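Long-range contacts in alpha-galactosidase (Lactobacillus brevis, PDB 3MI6), which probably hydrolyses terminal, non-reducing alpha-D-galactose residues from alpha-D-galactosides such as galactose oligosaccharides, galactomannans and galactolipids: residues 16-21 with 156-161; 36-41 with 298-303; 183-188 with 269-274. All blocks are in the same frame, centred on the assembly; numbering follows the deposited sequence.

Interaction 1: residues 16-21 with 156-161; sequences TDHTSY and HQDVIV
The carboxylate of D158 meets H18 and T16 at the turn before strand 19-25. Its OD2 accepts from H18 ND1 at 2.8 Å through the syn lone pair, with ring and carboxylate planes 74° apart. Its OD1 accepts twice, from the backbone N of H18 at 3.0 Å on the syn side and from OG1 of T16 at 3.1 Å on the anti side. Aspartate suits this place: with CG anti to the carbonyl carbon (chi1 -79°), one short side chain reaches the turn at 16-18 and serves three donors. An alanine here would probably leave all three without this acceptor and set the H18 imidazole free to turn. Beside it, H156 ND1 points almost straight at OD2 of D17, 3.0 Å away and in the plane of the imidazole. H156 NE2 bonds D130, so two carboxylates flank the ring and may favour its protonated form. CD1 of I160 packs on CB of Y21 at 3.4 Å, while the Y21 hydroxyl turns to E76 and K162.

In the next shell, T16 OG1 also accepts from T19 N at 3.0 Å, an ST motif that fixes the hydroxyl facing D158. A water joins T19 OG1 to the carbonyl O of D158. Two beta-hairpin turns, linking strands 11-15 to 19-25 and 146-154 to 159-167, thus meet by their polar side chains, tying two sheets of the beta-rich N-terminal part.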
# COMPACT_ATOMS: atom_id res chain seq x y z
N THR D 16 5.35 -25.42 25.36
CA THR D 16 4.61 -26.34 24.51
C THR D 16 5.64 -27.00 23.59
O THR D 16 6.85 -26.78 23.74
CB THR D 16 3.52 -25.60 23.71
OG1 THR D 16 4.04 -24.38 23.17
CG2 THR D 16 2.36 -25.24 24.61
N ASP D 17 5.20 -27.80 22.64
CA ASP D 17 6.15 -28.36 21.70
C ASP D 17 7.02 -27.29 21.00
O ASP D 17 8.22 -27.52 20.77
CB ASP D 17 5.46 -29.27 20.69
CG ASP D 17 5.03 -30.58 21.31
OD1 ASP D 17 5.42 -30.81 22.48
OD2 ASP D 17 4.32 -31.38 20.66
N HIS D 18 6.46 -26.11 20.72
CA HIS D 18 7.20 -25.10 19.93
C HIS D 18 7.18 -23.68 20.49
O HIS D 18 7.85 -22.80 19.96
CB HIS D 18 6.73 -25.12 18.47
CG HIS D 18 6.66 -26.49 17.89
ND1 HIS D 18 5.50 -27.24 17.89
CD2 HIS D 18 7.61 -27.27 17.31
CE1 HIS D 18 5.74 -28.42 17.33
NE2 HIS D 18 7.01 -28.46 16.97
N THR D 19 6.43 -23.45 21.56
CA THR D 19 6.37 -22.10 22.12
C THR D 19 6.85 -21.98 23.58
O THR D 19 6.95 -22.97 24.32
CB THR D 19 4.96 -21.47 21.92
OG1 THR D 19 4.05 -21.88 22.94
CG2 THR D 19 4.40 -21.88 20.57
N SER D 20 7.17 -20.75 23.98
CA SER D 20 7.52 -20.45 25.36
C SER D 20 6.81 -19.20 25.83
O SER D 20 7.04 -18.12 25.32
CB SER D 20 9.04 -20.22 25.51
OG SER D 20 9.77 -21.42 25.30
N TYR D 21 5.94 -19.37 26.81
CA TYR D 21 5.31 -18.25 27.51
C TYR D 21 6.05 -18.16 28.85
O TYR D 21 6.08 -19.13 29.60
CB TYR D 21 3.84 -18.59 27.71
CG TYR D 21 2.93 -17.46 28.17
CD1 TYR D 21 2.97 -16.98 29.47
CD2 TYR D 21 1.98 -16.91 27.30
CE1 TYR D 21 2.13 -15.97 29.88
CE2 TYR D 21 1.13 -15.92 27.71
CZ TYR D 21 1.20 -15.45 29.00
OH TYR D 21 0.36 -14.44 29.41
N HIS D 156 0.97 -30.24 22.99
CA HIS D 156 0.97 -30.85 21.65
C HIS D 156 0.16 -30.10 20.56
O HIS D 156 0.25 -30.43 19.37
CB HIS D 156 0.61 -32.35 21.72
CG HIS D 156 1.46 -33.11 22.69
ND1 HIS D 156 2.84 -33.09 22.65
CD2 HIS D 156 1.12 -33.90 23.74
CE1 HIS D 156 3.31 -33.83 23.64
NE2 HIS D 156 2.29 -34.33 24.31
N GLN D 157 -0.61 -29.10 20.96
CA GLN D 157 -1.31 -28.28 19.99
C GLN D 157 -0.82 -26.84 20.15
O GLN D 157 -1.39 -25.92 19.59
CB GLN D 157 -2.82 -28.37 20.20
CG GLN D 157 -3.39 -29.76 20.09
CD GLN D 157 -3.27 -30.57 21.37
OE1 GLN D 157 -3.19 -30.01 22.46
NE2 GLN D 157 -3.25 -31.90 21.24
N ASP D 158 0.22 -26.66 20.93
CA ASP D 158 0.80 -25.33 21.10
C ASP D 158 -0.17 -24.30 21.70
O ASP D 158 0.03 -23.10 21.57
CB ASP D 158 1.42 -24.85 19.78
CG ASP D 158 2.80 -25.49 19.51
OD1 ASP D 158 3.53 -25.77 20.49
OD2 ASP D 158 3.18 -25.69 18.32
N VAL D 159 -1.18 -24.81 22.40
CA VAL D 159 -2.19 -23.98 23.07
C VAL D 159 -1.90 -23.76 24.55
O VAL D 159 -1.61 -24.70 25.28
CB VAL D 159 -3.56 -24.68 23.02
CG1 VAL D 159 -4.54 -24.00 23.98
CG2 VAL D 159 -4.10 -24.71 21.60
N ILE D 160 -2.01 -22.52 25.00
CA ILE D 160 -2.03 -22.19 26.42
C ILE D 160 -3.40 -21.61 26.69
O ILE D 160 -3.82 -20.72 25.98
CB ILE D 160 -0.99 -21.12 26.73
CG1 ILE D 160 0.42 -21.73 26.69
CG2 ILE D 160 -1.26 -20.49 28.08
CD1 ILE D 160 1.54 -20.74 26.54
N VAL D 161 -4.10 -22.13 27.70
CA VAL D 161 -5.44 -21.65 28.09
C VAL D 161 -5.38 -20.84 29.36
O VAL D 161 -4.79 -21.28 30.34
CB VAL D 161 -6.41 -22.82 28.37
CG1 VAL D 161 -7.75 -22.28 28.86
CG2 VAL D 161 -6.61 -23.67 27.15
O HOH W 1 1.57 -21.28 22.38

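Interaction 2: residues 36-41 with 298-303; sequences YGPRIH and LSYTSA
Apolar packing carries this contact, beginning with P38 against the ring of Y300. The pyrrolidine approaches the phenol end obliquely, its CD 3.7 Å from CZ of Y300 and its CG 3.5 Å from the Y300 OH. Next to it the carbonyl carbon of G37 lies over one face of the same ring, 4.2 Å from CE1 and offset toward the rim. Glycine fits here because the chain turns a corner in a fully extended conformation (phi 177°, psi -165°) that favours it, and a side chain would probably crowd CD of P38. With CG anti to the backbone N (chi1 -174°), the Y36 ring is carried toward segment 298-303, where its CE2 lies 4.1 Å from CD2 of L298 and its CZ 4.2 Å from CB of Y300. F248 of strand 247-252 meets the rings of both tyrosines.

Polar links stay within segment 298-303 or lead elsewhere. The hydroxyls of Y300 and S302 share a hydrogen bond of 2.7 Å between OH and OG, which helps to hold the end of the phenol beside P38; S302 OG itself lies 3.7 Å from P38 CG. S299 points away to Q311 of helix 305-319. P38 also packs on N709 of the second subunit.

No hydrogen bond crosses between the segments: Y36 OH lies 3.3 Å from S299 N, but the angle is too poor for a bond. Cohesion therefore depends on the fit of aromatic, proline and leucine surfaces rather than on directional bonds, and a tyrosine-proline contact, buried at the tyrosines and partly open at P38, joins the corner after strand 31-36 to the end of strand 290-301.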
# COMPACT_ATOMS: atom_id res chain seq x y z
N TYR D 36 6.79 -14.24 24.94
CA TYR D 36 5.89 -15.23 24.36
C TYR D 36 6.24 -15.25 22.89
O TYR D 36 6.23 -14.22 22.22
CB TYR D 36 4.41 -14.86 24.60
CG TYR D 36 3.40 -15.90 24.14
CD1 TYR D 36 3.74 -17.24 23.99
CD2 TYR D 36 2.08 -15.53 23.87
CE1 TYR D 36 2.80 -18.19 23.57
CE2 TYR D 36 1.13 -16.47 23.45
CZ TYR D 36 1.49 -17.80 23.30
OH TYR D 36 0.55 -18.72 22.87
N GLY D 37 6.62 -16.42 22.40
CA GLY D 37 7.21 -16.53 21.08
C GLY D 37 7.61 -17.96 20.82
O GLY D 37 7.16 -18.86 21.52
N PRO D 38 8.43 -18.19 19.78
CA PRO D 38 8.93 -19.56 19.60
C PRO D 38 9.62 -20.05 20.88
O PRO D 38 10.08 -19.24 21.69
CB PRO D 38 9.94 -19.41 18.46
CG PRO D 38 9.52 -18.18 17.73
CD PRO D 38 8.91 -17.27 18.74
N ARG D 39 9.69 -21.37 21.06
CA ARG D 39 10.32 -21.94 22.25
C ARG D 39 11.76 -21.48 22.46
O ARG D 39 12.56 -21.42 21.52
CB ARG D 39 10.25 -23.46 22.19
CG ARG D 39 10.69 -24.15 23.48
CD ARG D 39 10.04 -25.53 23.62
NE ARG D 39 10.71 -26.42 24.57
CZ ARG D 39 10.58 -27.74 24.54
NH1 ARG D 39 9.81 -28.29 23.61
NH2 ARG D 39 11.21 -28.51 25.42
N ILE D 40 12.10 -21.14 23.70
CA ILE D 40 13.48 -20.86 24.07
C ILE D 40 13.83 -21.63 25.35
O ILE D 40 12.95 -22.14 26.02
CB ILE D 40 13.79 -19.34 24.21
CG1 ILE D 40 13.23 -18.75 25.50
CG2 ILE D 40 13.29 -18.59 23.00
CD1 ILE D 40 13.51 -17.27 25.66
N HIS D 41 15.11 -21.72 25.66
CA HIS D 41 15.57 -22.60 26.73
C HIS D 41 15.13 -22.15 28.12
O HIS D 41 15.01 -20.96 28.38
CB HIS D 41 17.09 -22.74 26.68
CG HIS D 41 17.56 -23.93 25.90
ND1 HIS D 41 18.35 -23.81 24.78
CD2 HIS D 41 17.34 -25.25 26.07
CE1 HIS D 41 18.61 -25.01 24.30
NE2 HIS D 41 18.01 -25.91 25.06
N LEU D 298 -5.14 -19.16 23.87
CA LEU D 298 -3.99 -18.48 23.26
C LEU D 298 -3.12 -19.46 22.47
O LEU D 298 -3.04 -20.65 22.78
CB LEU D 298 -3.14 -17.80 24.32
CG LEU D 298 -3.32 -16.30 24.49
CD1 LEU D 298 -4.74 -16.00 24.96
CD2 LEU D 298 -2.32 -15.74 25.49
N SER D 299 -2.45 -18.95 21.43
CA SER D 299 -1.67 -19.80 20.54
C SER D 299 -0.73 -18.99 19.65
O SER D 299 -0.99 -17.84 19.30
CB SER D 299 -2.60 -20.65 19.68
OG SER D 299 -1.93 -21.79 19.22
N TYR D 300 0.39 -19.62 19.30
CA TYR D 300 1.36 -19.01 18.43
C TYR D 300 1.92 -20.07 17.50
O TYR D 300 1.88 -21.26 17.80
CB TYR D 300 2.48 -18.36 19.22
CG TYR D 300 3.66 -17.95 18.35
CD1 TYR D 300 4.61 -18.88 17.94
CD2 TYR D 300 3.82 -16.63 17.92
CE1 TYR D 300 5.68 -18.53 17.14
CE2 TYR D 300 4.89 -16.26 17.13
CZ TYR D 300 5.82 -17.21 16.74
OH TYR D 300 6.88 -16.86 15.94
N THR D 301 2.44 -19.62 16.36
CA THR D 301 3.20 -20.47 15.46
C THR D 301 4.06 -19.59 14.57
O THR D 301 3.81 -18.40 14.43
CB THR D 301 2.30 -21.35 14.59
OG1 THR D 301 3.13 -22.17 13.77
CG2 THR D 301 1.44 -20.51 13.70
N SER D 302 5.09 -20.17 13.97
CA SER D 302 5.94 -19.44 13.04
C SER D 302 5.70 -20.00 11.66
O SER D 302 6.30 -19.56 10.66
CB SER D 302 7.41 -19.62 13.41
OG SER D 302 7.66 -19.12 14.71
N ALA D 303 4.83 -21.00 11.60
CA ALA D 303 4.61 -21.74 10.39
C ALA D 303 3.36 -21.28 9.62
O ALA D 303 2.85 -22.00 8.74
CB ALA D 303 4.56 -23.20 10.70

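Interaction 3: residues 183-188 with 269-274; sequences QLDLPD and TSRILT
D185 and R271, a non-hydrogen-bonded antiparallel pair whose side chains lie side by side on one face of the sheet, form the tight part of this contact. The arginine grips the carboxylate side-on: NE meets OD1 at 2.8 Å and NH2 meets OD2 at 3.0 Å, each on a syn lone pair. The two planes are only 21° apart, nearly flat in a twofold salt bridge. A bend in the arginine at chi3 (-84°) brings NE to OD1 of D185. NE2 of Q183 lies over one face of the guanidinium, 3.1 Å from NE of R271, with the amide plane turned 32°; both nitrogens are donors and are not hydrogen-bonded. NE2 instead gives weak bonds to D185 OD2 and the carbonyl O of A75, while Q183 OE1 accepts from A78 N, D185 OD2 from A75 N, and R271 reaches D84 through NH2 and the carbonyl of Q87 through NH1.

On the other face of the sheet the packing is mostly apolar. CB of L184 lies 4.4 Å from CB of I272. CD1 of L186 meets CD1 of I272 at 4.1 Å; F250 and L235 of neighbouring strands cover this layer. L184 with I272 and L186 with S270 are hydrogen-bonded antiparallel pairs.

Toward P187 and D188, both partly exposed, the contact thins out. A proline suits the point where the strand stops, having no N-H to give. Here S270 OG donates to the carbonyl O of D188 at 2.9 Å, while the D188 carboxylate turns to R237 and N190, and P187 packs on R681 of the second subunit.

L273 shares the face of the ion pair, S270 that of the leucines. The two-point grip probably fixes the rotation of both charged groups, and their further partners are likely to offset the cost of burying them.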
# COMPACT_ATOMS: atom_id res chain seq x y z
N GLN D 183 -4.64 -11.19 29.59
CA GLN D 183 -3.89 -10.03 29.13
C GLN D 183 -2.58 -10.53 28.58
O GLN D 183 -1.98 -11.43 29.16
CB GLN D 183 -3.62 -9.08 30.28
CG GLN D 183 -2.54 -8.10 29.99
CD GLN D 183 -2.48 -7.03 31.05
OE1 GLN D 183 -3.51 -6.65 31.59
NE2 GLN D 183 -1.28 -6.54 31.35
N LEU D 184 -2.16 -9.98 27.46
CA LEU D 184 -0.84 -10.28 26.90
C LEU D 184 -0.14 -9.01 26.50
O LEU D 184 -0.63 -8.27 25.65
CB LEU D 184 -0.92 -11.22 25.69
CG LEU D 184 0.45 -11.37 25.02
CD1 LEU D 184 1.53 -11.86 26.03
CD2 LEU D 184 0.45 -12.24 23.74
N ASP D 185 1.01 -8.76 27.10
CA ASP D 185 1.82 -7.64 26.68
C ASP D 185 2.98 -8.14 25.82
O ASP D 185 3.69 -9.06 26.21
CB ASP D 185 2.35 -6.86 27.88
CG ASP D 185 1.26 -6.06 28.59
OD1 ASP D 185 0.20 -5.78 27.97
OD2 ASP D 185 1.48 -5.68 29.76
N LEU D 186 3.13 -7.54 24.63
CA LEU D 186 4.26 -7.83 23.76
C LEU D 186 5.13 -6.59 23.64
O LEU D 186 4.65 -5.47 23.82
CB LEU D 186 3.76 -8.24 22.38
CG LEU D 186 2.88 -9.49 22.30
CD1 LEU D 186 2.20 -9.56 20.93
CD2 LEU D 186 3.67 -10.75 22.60
N PRO D 187 6.42 -6.80 23.33
CA PRO D 187 7.46 -5.77 23.32
C PRO D 187 7.42 -4.80 22.13
O PRO D 187 8.10 -3.78 22.20
CB PRO D 187 8.76 -6.59 23.26
CG PRO D 187 8.34 -8.02 23.40
CD PRO D 187 6.96 -8.11 22.93
N ASP D 188 6.69 -5.11 21.06
CA ASP D 188 6.55 -4.21 19.91
C ASP D 188 5.15 -4.23 19.28
O ASP D 188 4.26 -4.96 19.72
CB ASP D 188 7.59 -4.51 18.83
CG ASP D 188 7.30 -5.81 18.07
OD1 ASP D 188 6.40 -5.80 17.18
OD2 ASP D 188 7.99 -6.82 18.34
N THR D 269 4.55 -0.73 22.43
CA THR D 269 4.20 -2.07 22.90
C THR D 269 2.70 -2.34 22.75
O THR D 269 1.90 -1.41 22.58
CB THR D 269 4.58 -2.31 24.36
OG1 THR D 269 3.58 -1.75 25.23
CG2 THR D 269 5.94 -1.71 24.63
N SER D 270 2.34 -3.61 22.82
CA SER D 270 0.98 -4.03 22.57
C SER D 270 0.38 -4.77 23.75
O SER D 270 0.93 -5.76 24.21
CB SER D 270 0.94 -4.94 21.36
OG SER D 270 1.47 -4.27 20.23
N ARG D 271 -0.78 -4.30 24.21
CA ARG D 271 -1.57 -5.06 25.15
C ARG D 271 -2.79 -5.68 24.46
O ARG D 271 -3.67 -4.97 23.97
CB ARG D 271 -2.01 -4.17 26.32
CG ARG D 271 -2.68 -4.92 27.48
CD ARG D 271 -2.75 -4.06 28.72
NE ARG D 271 -1.51 -4.12 29.49
CZ ARG D 271 -1.21 -3.31 30.50
NH1 ARG D 271 -2.06 -2.36 30.87
NH2 ARG D 271 -0.05 -3.44 31.14
N ILE D 272 -2.83 -7.01 24.42
CA ILE D 272 -4.00 -7.73 23.94
C ILE D 272 -4.86 -8.20 25.12
O ILE D 272 -4.44 -9.03 25.91
CB ILE D 272 -3.62 -8.96 23.05
CG1 ILE D 272 -2.77 -8.55 21.84
CG2 ILE D 272 -4.87 -9.66 22.54
CD1 ILE D 272 -1.41 -8.00 22.17
N LEU D 273 -6.07 -7.67 25.22
CA LEU D 273 -7.01 -7.99 26.29
C LEU D 273 -8.14 -8.77 25.71
O LEU D 273 -8.66 -8.37 24.69
CB LEU D 273 -7.61 -6.70 26.86
CG LEU D 273 -6.76 -5.86 27.81
CD1 LEU D 273 -7.56 -4.71 28.36
CD2 LEU D 273 -6.29 -6.76 28.92
N THR D 274 -8.53 -9.87 26.34
CA THR D 274 -9.73 -10.60 25.90
C THR D 274 -10.56 -11.21 27.03
O THR D 274 -10.04 -11.82 27.95
CB THR D 274 -9.41 -11.68 24.84
OG1 THR D 274 -8.37 -12.54 25.32
CG2 THR D 274 -8.96 -11.04 23.52

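All three contacts lie in the beta-rich N-terminal half, on the same side of the chain's centre and away from the predicted active site. Interactions 1 and 2 have centres about 7 Å apart; they share the sheet in which strands 159-167 and 290-301 are neighbours, and their segments alternate along the chain. Strand 19-25 also pairs with strand 31-36, which leads into 36-41. The centre of interaction 3 lies about 15 Å from that of interaction 2 and about 18 Å from that of interaction 1, in a different sheet, nested within the loop that interaction 2 closes. Y36 packs on L184, linking interactions 2 and 3; together the contacts join three sheets of the beta-rich part that precedes the barrel.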